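Mn transporter subunit (Synechocystis sp. PCC 6803, PDB 3UJP) probably serves as the solute-binding subunit of a manganese ABC transporter, capturing manganese(II) and handing it on for uptake. Local coordinates at residues D51-E56 with E152-N157; G267-D272 with E289-V294; L35-V40 with N90-F95; I212-I217 with Q229-E234. One frame throughout, in Å; residues are numbered along the deposited sequence.

Contact 1 (D51-E56 with E152-N157); sequences DKLVVE and ELDPDN. With ZN (zinc ion), chain H.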
# COMPACT_ATOMS: atom_id res chain seq x y z
N ASP A 51 -2.94 -7.90 3.11
CA ASP A 51 -1.73 -7.24 2.71
C ASP A 51 -0.87 -8.13 1.82
O ASP A 51 0.23 -7.73 1.42
CB ASP A 51 -0.97 -6.66 3.92
CG ASP A 51 -0.87 -7.62 5.09
OD1 ASP A 51 -0.76 -8.85 4.90
OD2 ASP A 51 -0.86 -7.14 6.24
N LYS A 52 -1.41 -9.31 1.48
CA LYS A 52 -0.76 -10.27 0.54
C LYS A 52 -0.75 -9.92 -0.97
O LYS A 52 0.19 -10.29 -1.66
CB LYS A 52 -1.31 -11.68 0.72
CG LYS A 52 -1.15 -12.23 2.10
CD LYS A 52 0.30 -12.18 2.54
CE LYS A 52 0.48 -12.62 3.98
NZ LYS A 52 -0.35 -11.78 4.92
N LEU A 53 -1.79 -9.26 -1.49
CA LEU A 53 -1.81 -8.70 -2.85
C LEU A 53 -2.07 -7.21 -2.76
O LEU A 53 -2.36 -6.67 -1.67
CB LEU A 53 -2.91 -9.32 -3.71
CG LEU A 53 -2.91 -10.85 -3.89
CD1 LEU A 53 -3.98 -11.30 -4.88
CD2 LEU A 53 -1.55 -11.39 -4.30
N VAL A 54 -1.99 -6.53 -3.89
CA VAL A 54 -2.25 -5.10 -3.89
C VAL A 54 -3.37 -4.79 -4.86
O VAL A 54 -3.18 -4.82 -6.08
CB VAL A 54 -0.98 -4.23 -4.14
CG1 VAL A 54 0.12 -5.03 -4.79
CG2 VAL A 54 -1.33 -2.97 -4.93
N VAL A 55 -4.54 -4.51 -4.30
CA VAL A 55 -5.74 -4.40 -5.08
C VAL A 55 -5.97 -2.98 -5.47
O VAL A 55 -5.76 -2.07 -4.67
CB VAL A 55 -6.92 -4.81 -4.25
CG1 VAL A 55 -8.16 -4.65 -5.08
CG2 VAL A 55 -6.72 -6.24 -3.80
N GLU A 56 -6.40 -2.78 -6.71
CA GLU A 56 -6.63 -1.44 -7.19
C GLU A 56 -7.84 -1.44 -8.11
O GLU A 56 -8.20 -2.47 -8.65
CB GLU A 56 -5.39 -0.98 -7.92
CG GLU A 56 -5.37 0.47 -8.31
CD GLU A 56 -4.09 0.81 -9.06
OE1 GLU A 56 -3.26 -0.13 -9.25
OE2 GLU A 56 -3.92 1.99 -9.47
N GLU A 152 -4.87 -19.75 -7.15
CA GLU A 152 -4.20 -20.03 -8.42
C GLU A 152 -3.25 -18.92 -8.76
O GLU A 152 -2.12 -19.17 -9.15
CB GLU A 152 -5.20 -20.20 -9.55
CG GLU A 152 -6.23 -21.27 -9.28
CD GLU A 152 -7.31 -21.28 -10.34
OE1 GLU A 152 -7.14 -20.54 -11.33
OE2 GLU A 152 -8.33 -22.01 -10.19
N LEU A 153 -3.68 -17.68 -8.60
CA LEU A 153 -2.75 -16.56 -8.82
C LEU A 153 -1.48 -16.69 -7.97
O LEU A 153 -0.37 -16.67 -8.51
CB LEU A 153 -3.39 -15.18 -8.60
CG LEU A 153 -2.38 -14.11 -9.09
CD1 LEU A 153 -2.25 -14.14 -10.63
CD2 LEU A 153 -2.64 -12.68 -8.61
N ASP A 154 -1.67 -16.82 -6.65
CA ASP A 154 -0.59 -16.84 -5.65
C ASP A 154 -0.77 -17.99 -4.68
O ASP A 154 -1.14 -17.78 -3.54
CB ASP A 154 -0.56 -15.54 -4.85
CG ASP A 154 0.77 -15.31 -4.12
OD1 ASP A 154 1.58 -16.27 -4.00
OD2 ASP A 154 0.99 -14.16 -3.66
N PRO A 155 -0.48 -19.21 -5.13
CA PRO A 155 -0.70 -20.39 -4.31
C PRO A 155 0.19 -20.40 -3.05
O PRO A 155 -0.15 -21.09 -2.08
CB PRO A 155 -0.33 -21.54 -5.24
CG PRO A 155 0.68 -20.94 -6.17
CD PRO A 155 0.22 -19.53 -6.39
N ASP A 156 1.29 -19.64 -3.08
CA ASP A 156 2.17 -19.55 -1.91
C ASP A 156 1.38 -19.12 -0.66
O ASP A 156 1.51 -19.69 0.42
CB ASP A 156 3.34 -18.58 -2.18
CG ASP A 156 4.31 -19.07 -3.26
OD1 ASP A 156 4.22 -20.25 -3.66
OD2 ASP A 156 5.16 -18.27 -3.69
N ASN A 157 0.52 -18.11 -0.83
CA ASN A 157 -0.20 -17.51 0.28
C ASN A 157 -1.63 -18.01 0.46
O ASN A 157 -2.37 -17.44 1.24
CB ASN A 157 -0.18 -16.00 0.12
CG ASN A 157 1.21 -15.44 0.19
OD1 ASN A 157 2.02 -15.85 1.03
ND2 ASN A 157 1.52 -14.51 -0.70
ZN ZN H . -0.31 -9.23 7.44
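Lys52 serves two ends at once: its aliphatic part lies against the Asn157 amide across the contact, with Lys52 CD 4.1 Å from Asn157 CG, while Lys52 NZ makes a salt bridge of 3.0 Å to Asp51 OD1. The chain bends at its second and fourth torsions (chi4 -57°), and NZ ends up away from the turn formed by 152-157. Asp154 is the first residue to leave helical geometry after helix 136-153, and Asn157 closes the short turn that leads into the long helix 158-183. The contact therefore packs a helix-helix turn against the chain entering edge strand 54-57 of the four-stranded parallel sheet.

No hydrogen bond crosses between the segments; side-chain packing makes the contact. Leu53 CD1 meets Leu153 CD2 at 4.2 Å, the two side chains crossing obliquely, while Leu53 and Asp154 lie alongside each other, pointing opposite ways, with Leu53 CD2 3.8 Å from Asp154 OD2. Tyr161 of helix 158-183 touches both Leu53 and Asp154. Within the turn, Asn157 ND2 gives Asp154 OD2 a hydrogen bond of 3.0 Å, weak because its N-H...O angle is only 128°.

The Asp51 carboxylate also binds a zinc ion shared with Glu30 of a neighbouring subunit. Asp51 OD2 lies 2.5 Å from the zinc and Asp51 OD1 2.6 Å, so the oxygen that meets Lys52 NZ is also within bonding distance of the metal.

Contact 2 (G267-D272 with E289-V294); sequences GNLYVD and EYDARV. With MN (manganese (II) ion), chain D.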
# COMPACT_ATOMS: atom_id res chain seq x y z
N GLY A 267 -32.08 10.42 0.42
CA GLY A 267 -30.94 10.81 -0.38
C GLY A 267 -30.55 9.82 -1.47
O GLY A 267 -31.37 9.44 -2.31
N ASN A 268 -29.29 9.40 -1.43
CA ASN A 268 -28.78 8.44 -2.39
C ASN A 268 -28.54 7.11 -1.71
O ASN A 268 -28.08 7.07 -0.57
CB ASN A 268 -27.46 8.95 -2.97
CG ASN A 268 -27.66 9.95 -4.09
OD1 ASN A 268 -28.76 10.13 -4.60
ND2 ASN A 268 -26.56 10.61 -4.49
N LEU A 269 -28.87 6.03 -2.41
CA LEU A 269 -28.50 4.69 -2.01
C LEU A 269 -27.21 4.45 -2.74
O LEU A 269 -26.89 5.20 -3.63
CB LEU A 269 -29.55 3.69 -2.47
CG LEU A 269 -30.92 3.98 -1.86
CD1 LEU A 269 -32.02 3.05 -2.39
CD2 LEU A 269 -30.81 3.88 -0.36
N TYR A 270 -26.46 3.42 -2.39
CA TYR A 270 -25.18 3.21 -3.03
C TYR A 270 -25.10 1.83 -3.65
O TYR A 270 -25.19 0.86 -2.93
CB TYR A 270 -24.09 3.40 -2.00
CG TYR A 270 -23.87 4.86 -1.60
CD1 TYR A 270 -24.74 5.52 -0.73
CD2 TYR A 270 -22.78 5.58 -2.10
CE1 TYR A 270 -24.53 6.85 -0.37
CE2 TYR A 270 -22.56 6.92 -1.75
CZ TYR A 270 -23.44 7.55 -0.88
OH TYR A 270 -23.21 8.87 -0.53
N VAL A 271 -24.95 1.71 -4.98
CA VAL A 271 -24.82 0.39 -5.61
C VAL A 271 -23.56 0.16 -6.40
O VAL A 271 -22.86 -0.84 -6.22
CB VAL A 271 -25.94 0.06 -6.59
CG1 VAL A 271 -26.63 -1.18 -6.13
CG2 VAL A 271 -26.89 1.22 -6.77
N ASP A 272 -23.31 1.07 -7.34
CA ASP A 272 -22.26 0.88 -8.33
C ASP A 272 -20.95 1.50 -7.87
O ASP A 272 -19.96 1.46 -8.59
CB ASP A 272 -22.71 1.45 -9.67
CG ASP A 272 -23.86 0.64 -10.31
OD1 ASP A 272 -24.13 -0.49 -9.90
OD2 ASP A 272 -24.49 1.14 -11.26
N GLU A 289 -25.29 -2.58 5.11
CA GLU A 289 -25.79 -1.89 6.31
C GLU A 289 -26.48 -0.54 6.00
O GLU A 289 -27.66 -0.36 6.27
CB GLU A 289 -24.67 -1.66 7.35
CG GLU A 289 -24.24 -2.84 8.24
CD GLU A 289 -23.59 -2.37 9.56
OE1 GLU A 289 -23.61 -1.15 9.85
OE2 GLU A 289 -23.05 -3.21 10.32
N TYR A 290 -25.73 0.43 5.47
CA TYR A 290 -26.29 1.74 5.15
C TYR A 290 -27.56 1.64 4.32
O TYR A 290 -28.61 2.15 4.69
CB TYR A 290 -25.27 2.62 4.40
CG TYR A 290 -25.72 4.06 4.18
CD1 TYR A 290 -25.69 4.98 5.22
CD2 TYR A 290 -26.16 4.50 2.94
CE1 TYR A 290 -26.08 6.29 5.04
CE2 TYR A 290 -26.55 5.81 2.75
CZ TYR A 290 -26.52 6.71 3.81
OH TYR A 290 -26.92 8.01 3.62
N ASP A 291 -27.45 0.97 3.17
CA ASP A 291 -28.51 0.92 2.17
C ASP A 291 -29.85 0.51 2.75
O ASP A 291 -30.90 1.05 2.38
CB ASP A 291 -28.12 -0.08 1.09
CG ASP A 291 -27.60 0.59 -0.16
OD1 ASP A 291 -27.42 -0.15 -1.15
OD2 ASP A 291 -27.39 1.82 -0.16
N ALA A 292 -29.83 -0.48 3.64
CA ALA A 292 -31.04 -1.02 4.20
C ALA A 292 -31.53 -0.13 5.34
O ALA A 292 -32.72 0.16 5.45
CB ALA A 292 -30.81 -2.46 4.69
N ARG A 293 -30.62 0.32 6.19
CA ARG A 293 -31.04 1.21 7.25
C ARG A 293 -31.82 2.39 6.65
O ARG A 293 -32.96 2.59 7.02
CB ARG A 293 -29.87 1.64 8.13
CG ARG A 293 -29.81 0.89 9.48
CD ARG A 293 -28.39 0.80 10.04
NE ARG A 293 -27.65 2.04 9.86
CZ ARG A 293 -26.34 2.12 9.62
NH1 ARG A 293 -25.78 3.31 9.45
NH2 ARG A 293 -25.60 1.02 9.54
N VAL A 294 -31.25 3.13 5.71
CA VAL A 294 -31.92 4.37 5.25
C VAL A 294 -33.17 4.10 4.42
O VAL A 294 -33.99 5.00 4.20
CB VAL A 294 -30.98 5.36 4.52
CG1 VAL A 294 -29.65 5.45 5.25
CG2 VAL A 294 -30.76 4.96 3.09
MN MN D . -25.88 0.08 -12.09
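Two tyrosine rings, one from each segment, meet at an oblique angle: the planes of Tyr270 and Tyr290 are turned 75° apart, with centroids separated by 5.8 Å. Their closest atoms are Tyr270 CE1 and Tyr290 CE2, at 3.9 Å. One face of the Tyr290 ring is covered, toward its rim, by Val294 CG1 from the following helical turn, 3.6 Å above the plane. At the edge of the same ring, and in its plane, lies Asn268 O. Tyr290 CB points toward the strand, and CG, anti to the backbone N (chi1 -173°), carries the ring on.

Next to the rings the packing turns aliphatic, then polar. Leu269 CD2 reaches Val294 CG2 at 3.6 Å, the two side chains running antiparallel alongside each other. Asp291 is the polar link: Tyr270 N donates to the syn lone pair of Asp291 OD2 over 2.9 Å, nearly straight at 171°. Asp291 OD1 lies beside Tyr270 O without a bond between these two acceptors.

The elements joined are strand 264-269 and helix 284-296 of the C-terminal lobe, just where the strand runs out toward the metal site. Asp272 OD2 binds manganese at 1.9 Å, completing a site with His66, His131 and Glu197. Chemically, a buried carboxylate fixes a main-chain amide two residues ahead of a metal ligand, which probably helps to position the loop carrying Asp272.

Contact 3 (L35-V40 with N90-F95); sequences LTTFTV and NLERWF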
# COMPACT_ATOMS: atom_id res chain seq x y z
N LEU A 35 -6.35 -6.12 -10.39
CA LEU A 35 -7.11 -4.96 -10.85
C LEU A 35 -8.61 -5.25 -10.91
O LEU A 35 -9.03 -6.31 -11.38
CB LEU A 35 -6.61 -4.50 -12.22
CG LEU A 35 -6.60 -2.99 -12.36
CD1 LEU A 35 -5.42 -2.40 -11.56
CD2 LEU A 35 -6.56 -2.55 -13.83
N THR A 36 -9.43 -4.32 -10.40
CA THR A 36 -10.88 -4.50 -10.51
C THR A 36 -11.57 -3.31 -11.15
O THR A 36 -11.14 -2.17 -11.03
CB THR A 36 -11.57 -4.83 -9.16
OG1 THR A 36 -11.15 -3.92 -8.14
CG2 THR A 36 -11.23 -6.23 -8.73
N THR A 37 -12.67 -3.62 -11.82
CA THR A 37 -13.41 -2.64 -12.59
C THR A 37 -13.87 -1.46 -11.76
O THR A 37 -13.51 -0.31 -12.07
CB THR A 37 -14.57 -3.31 -13.29
OG1 THR A 37 -15.29 -4.13 -12.36
CG2 THR A 37 -14.02 -4.19 -14.37
N PHE A 38 -14.65 -1.72 -10.72
CA PHE A 38 -15.11 -0.64 -9.85
C PHE A 38 -14.82 -0.83 -8.38
O PHE A 38 -14.51 -1.93 -7.92
CB PHE A 38 -16.60 -0.34 -10.06
CG PHE A 38 -17.51 -1.46 -9.70
CD1 PHE A 38 -18.42 -1.32 -8.67
CD2 PHE A 38 -17.50 -2.64 -10.40
CE1 PHE A 38 -19.27 -2.32 -8.35
CE2 PHE A 38 -18.34 -3.65 -10.08
CZ PHE A 38 -19.23 -3.50 -9.06
N THR A 39 -14.92 0.28 -7.65
CA THR A 39 -14.63 0.37 -6.23
C THR A 39 -15.35 -0.62 -5.31
O THR A 39 -14.83 -0.95 -4.25
CB THR A 39 -15.04 1.71 -5.71
OG1 THR A 39 -16.47 1.80 -5.79
CG2 THR A 39 -14.41 2.81 -6.54
N VAL A 40 -16.56 -1.05 -5.65
CA VAL A 40 -17.21 -2.00 -4.77
C VAL A 40 -16.44 -3.30 -4.85
O VAL A 40 -16.01 -3.83 -3.84
CB VAL A 40 -18.65 -2.26 -5.11
CG1 VAL A 40 -19.22 -3.24 -4.13
CG2 VAL A 40 -19.44 -0.96 -5.08
N ASN A 90 -22.18 -8.28 -18.30
CA ASN A 90 -22.21 -7.04 -19.06
C ASN A 90 -22.33 -5.77 -18.19
O ASN A 90 -22.90 -4.76 -18.63
CB ASN A 90 -23.33 -7.07 -20.10
CG ASN A 90 -23.06 -6.15 -21.28
OD1 ASN A 90 -21.91 -5.85 -21.62
ND2 ASN A 90 -24.12 -5.70 -21.93
N LEU A 91 -21.82 -5.82 -16.97
CA LEU A 91 -21.93 -4.67 -16.09
C LEU A 91 -21.06 -3.59 -16.69
O LEU A 91 -21.53 -2.52 -17.09
CB LEU A 91 -21.46 -4.98 -14.66
CG LEU A 91 -21.49 -3.78 -13.72
CD1 LEU A 91 -22.89 -3.50 -13.29
CD2 LEU A 91 -20.62 -4.01 -12.53
N GLU A 92 -19.78 -3.89 -16.73
CA GLU A 92 -18.84 -2.97 -17.33
C GLU A 92 -18.90 -3.20 -18.86
O GLU A 92 -18.35 -4.16 -19.39
CB GLU A 92 -17.45 -3.22 -16.73
CG GLU A 92 -17.12 -4.70 -16.53
CD GLU A 92 -17.42 -5.24 -15.14
OE1 GLU A 92 -17.18 -4.53 -14.16
OE2 GLU A 92 -17.87 -6.40 -15.04
N ARG A 93 -19.63 -2.34 -19.55
CA ARG A 93 -19.88 -2.57 -20.97
C ARG A 93 -18.61 -2.39 -21.76
O ARG A 93 -18.49 -2.90 -22.88
CB ARG A 93 -20.97 -1.62 -21.47
CG ARG A 93 -22.31 -2.31 -21.60
CD ARG A 93 -23.44 -1.38 -22.01
NE ARG A 93 -23.85 -0.44 -20.96
CZ ARG A 93 -23.67 0.87 -21.02
NH1 ARG A 93 -23.07 1.41 -22.08
NH2 ARG A 93 -24.08 1.66 -20.03
N TRP A 94 -17.66 -1.67 -21.15
CA TRP A 94 -16.41 -1.26 -21.80
C TRP A 94 -15.29 -2.28 -21.65
O TRP A 94 -14.22 -2.14 -22.24
CB TRP A 94 -15.93 0.07 -21.22
CG TRP A 94 -15.94 0.08 -19.72
CD1 TRP A 94 -16.97 0.47 -18.91
CD2 TRP A 94 -14.89 -0.36 -18.85
NE1 TRP A 94 -16.62 0.31 -17.59
CE2 TRP A 94 -15.35 -0.20 -17.52
CE3 TRP A 94 -13.60 -0.87 -19.05
CZ2 TRP A 94 -14.57 -0.51 -16.42
CZ3 TRP A 94 -12.83 -1.18 -17.95
CH2 TRP A 94 -13.32 -1.00 -16.66
N PHE A 95 -15.53 -3.32 -20.86
CA PHE A 95 -14.49 -4.24 -20.49
C PHE A 95 -14.01 -5.03 -21.70
O PHE A 95 -12.84 -4.95 -22.04
CB PHE A 95 -14.95 -5.18 -19.37
CG PHE A 95 -13.82 -5.86 -18.70
CD1 PHE A 95 -12.94 -5.15 -17.89
CD2 PHE A 95 -13.59 -7.21 -18.91
CE1 PHE A 95 -11.87 -5.77 -17.28
CE2 PHE A 95 -12.52 -7.84 -18.31
CZ PHE A 95 -11.65 -7.12 -17.49
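At the C-terminal end of strand 33-36, in the parallel sheet of the N-terminal lobe, Thr37 and Phe38 pack against the loop that follows strand 83-86. The strand gives way to helix 39-49 here, Phe38 occupying the N-cap position, and the facing loop makes a type I beta turn from Glu92 to Phe95. Loops at the strand ends of such a sheet border the metal site in this family; the side chain of Leu91 lies about 5 Å from the manganese.

One hydrogen bond spans the two segments: Thr37 OG1 donates to Glu92 OE1 over 2.6 Å, approaching from above the carboxylate, 39° out of its plane. Glu92 is turned into this position by a chain bent at chi2 (-95°), and its other oxygen accepts from Gly88 N, so both ends of the buried carboxylate are held. Glu92 CB also lies over one face of the Trp94 indole, offset toward its rim and 3.6 Å above the plane. Trp94 NE1 itself donates to Ile65 O, next to the manganese ligand His66.

Apolar contacts flank the bond. Thr37 CG2 approaches two aromatic side chains, Phe95 CD1 at 3.8 Å and Trp94 CH2 at 4.0 Å. On the other flank, the Phe38 ring and the Leu91 side chain cross at about a right angle, and Phe38 CE2 meets Leu91 CD2 at 3.4 Å.

Contact 4 (I212-I217 with Q229-E234); sequences IYMWPI and QTVIEE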
# COMPACT_ATOMS: atom_id res chain seq x y z
N ILE A 212 -39.51 -0.36 -7.61
CA ILE A 212 -40.01 0.59 -8.59
C ILE A 212 -38.83 1.45 -9.05
O ILE A 212 -38.27 2.23 -8.27
CB ILE A 212 -41.13 1.48 -8.02
CG1 ILE A 212 -42.19 0.64 -7.31
CG2 ILE A 212 -41.82 2.24 -9.12
CD1 ILE A 212 -43.30 1.48 -6.77
N TYR A 213 -38.46 1.31 -10.32
CA TYR A 213 -37.29 2.02 -10.85
C TYR A 213 -37.63 2.99 -11.99
O TYR A 213 -38.60 2.79 -12.72
CB TYR A 213 -36.22 1.02 -11.28
CG TYR A 213 -36.72 -0.09 -12.15
CD1 TYR A 213 -37.07 0.15 -13.48
CD2 TYR A 213 -36.81 -1.40 -11.68
CE1 TYR A 213 -37.52 -0.87 -14.31
CE2 TYR A 213 -37.25 -2.44 -12.49
CZ TYR A 213 -37.60 -2.17 -13.82
OH TYR A 213 -38.04 -3.18 -14.65
N MET A 214 -36.83 4.04 -12.13
CA MET A 214 -37.06 5.03 -13.18
C MET A 214 -36.51 4.52 -14.53
O MET A 214 -36.93 4.98 -15.60
CB MET A 214 -36.47 6.38 -12.80
CG MET A 214 -37.20 7.55 -13.37
SD MET A 214 -36.94 8.98 -12.31
CE MET A 214 -35.21 9.38 -12.63
N TRP A 215 -35.57 3.57 -14.45
CA TRP A 215 -35.04 2.85 -15.61
C TRP A 215 -34.31 1.57 -15.19
O TRP A 215 -33.59 1.55 -14.18
CB TRP A 215 -34.12 3.75 -16.45
CG TRP A 215 -32.88 4.14 -15.76
CD1 TRP A 215 -31.74 3.43 -15.69
CD2 TRP A 215 -32.65 5.35 -15.04
NE1 TRP A 215 -30.80 4.12 -14.97
CE2 TRP A 215 -31.34 5.30 -14.56
CE3 TRP A 215 -33.43 6.48 -14.77
CZ2 TRP A 215 -30.78 6.34 -13.82
CZ3 TRP A 215 -32.88 7.50 -14.04
CH2 TRP A 215 -31.56 7.43 -13.57
N PRO A 216 -34.51 0.50 -15.98
CA PRO A 216 -34.08 -0.85 -15.64
C PRO A 216 -32.61 -0.87 -15.25
O PRO A 216 -32.28 -1.29 -14.12
CB PRO A 216 -34.26 -1.61 -16.96
CG PRO A 216 -35.29 -0.86 -17.72
CD PRO A 216 -35.06 0.58 -17.35
N ILE A 217 -31.77 -0.43 -16.19
CA ILE A 217 -30.31 -0.46 -16.08
C ILE A 217 -29.79 0.74 -16.88
O ILE A 217 -30.57 1.45 -17.46
CB ILE A 217 -29.80 -1.76 -16.67
CG1 ILE A 217 -28.41 -2.12 -16.14
CG2 ILE A 217 -29.85 -1.69 -18.16
CD1 ILE A 217 -27.88 -3.44 -16.70
N GLN A 229 -42.67 9.45 -15.39
CA GLN A 229 -44.13 9.53 -15.32
C GLN A 229 -44.71 8.28 -14.71
O GLN A 229 -45.52 8.35 -13.79
CB GLN A 229 -44.74 9.75 -16.71
CG GLN A 229 -46.26 9.70 -16.76
CD GLN A 229 -46.89 10.70 -15.80
OE1 GLN A 229 -46.29 11.73 -15.48
NE2 GLN A 229 -48.11 10.39 -15.33
N THR A 230 -44.30 7.14 -15.25
CA THR A 230 -44.69 5.83 -14.73
C THR A 230 -44.37 5.75 -13.25
O THR A 230 -45.14 5.22 -12.47
CB THR A 230 -43.93 4.69 -15.42
OG1 THR A 230 -44.33 4.58 -16.80
CG2 THR A 230 -44.18 3.37 -14.69
N VAL A 231 -43.22 6.28 -12.87
CA VAL A 231 -42.85 6.29 -11.47
C VAL A 231 -43.77 7.21 -10.66
O VAL A 231 -44.10 6.91 -9.51
CB VAL A 231 -41.39 6.72 -11.30
CG1 VAL A 231 -41.11 7.09 -9.85
CG2 VAL A 231 -40.47 5.61 -11.78
N ILE A 232 -44.19 8.33 -11.24
CA ILE A 232 -45.07 9.24 -10.52
C ILE A 232 -46.43 8.57 -10.25
O ILE A 232 -47.12 8.91 -9.29
CB ILE A 232 -45.19 10.61 -11.26
CG1 ILE A 232 -44.06 11.52 -10.79
CG2 ILE A 232 -46.51 11.27 -10.99
CD1 ILE A 232 -43.94 12.83 -11.52
N GLU A 233 -46.81 7.59 -11.08
CA GLU A 233 -48.10 6.94 -10.90
C GLU A 233 -48.01 5.74 -9.97
O GLU A 233 -48.89 5.55 -9.15
CB GLU A 233 -48.74 6.57 -12.24
CG GLU A 233 -48.28 5.28 -12.89
CD GLU A 233 -48.56 5.26 -14.40
OE1 GLU A 233 -48.83 6.36 -14.96
OE2 GLU A 233 -48.52 4.17 -15.02
N GLU A 234 -46.95 4.97 -10.06
CA GLU A 234 -46.79 3.84 -9.17
C GLU A 234 -46.68 4.32 -7.75
O GLU A 234 -47.08 3.64 -6.82
CB GLU A 234 -45.63 2.96 -9.56
CG GLU A 234 -45.99 1.93 -10.60
CD GLU A 234 -46.99 0.93 -10.11
OE1 GLU A 234 -48.01 0.70 -10.79
OE2 GLU A 234 -46.76 0.36 -9.05
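Val231 CG2 carries much of the close-packed part of this contact, pressing on the backbone of the strand end as much as on its side chains. It lies 3.5 Å from Tyr213 O and 3.7 Å from Met214 CA. The first torsion of Val231 accounts for this: CG1 stands anti to the backbone N (chi1 165°), leaving CG2 as the branch that meets the chain. The Met214 side chain runs roughly perpendicular to that of Val231, with Met214 CG 4.1 Å from Val231 CG2. Gln254 of helix 252-256 touches both residues. One helical turn further on, Ile212 sets two carbons against a single one, both Ile212 CG2 and Ile212 CD1 lying 3.9 Å from Glu234 CB.

Between these two sites the fit is looser, Ile212 CG2 standing as far as 4.5 Å from Val231 CG2. The partly exposed Glu234 leaves the apolar surface beyond CB: its chain bends at chi2 (-65°), and OE2 makes a weak hydrogen bond to Asn238. No hydrogen bond joins the two segments; the contact between them is packing alone.

Met214 marks a corner in the chain, after which Trp215 pairs through its backbone with Cys196 and Gly198, on either side in sequence of the manganese ligand Glu197. Packing of strand 210-213 against the later helix 225-236 is typical of the alternating beta-alpha architecture of the C-terminal lobe in metal-binding proteins of this family.

Overall arrangement
From the N terminus the chain opens contact 3 at 35-40, then contact 1 at 51-56; residues 90-95 close the first loop and 152-157 the second, so the two contacts cross. They share a sheet: strands 33-36 and 54-57 are neighbours, and Glu56 O lies 2.8 Å from Thr36 N, a probable hydrogen bond. After helix 158-183, contact 4 closes a short loop at 229-234 and contact 2 another at 289-294, in series. These lie in the C-terminal lobe, with nearest atoms about 7 Å apart. Contacts 2 and 3 touch across the lobes, Asp272 packing on Phe38 and Val271 on Val40, near the manganese.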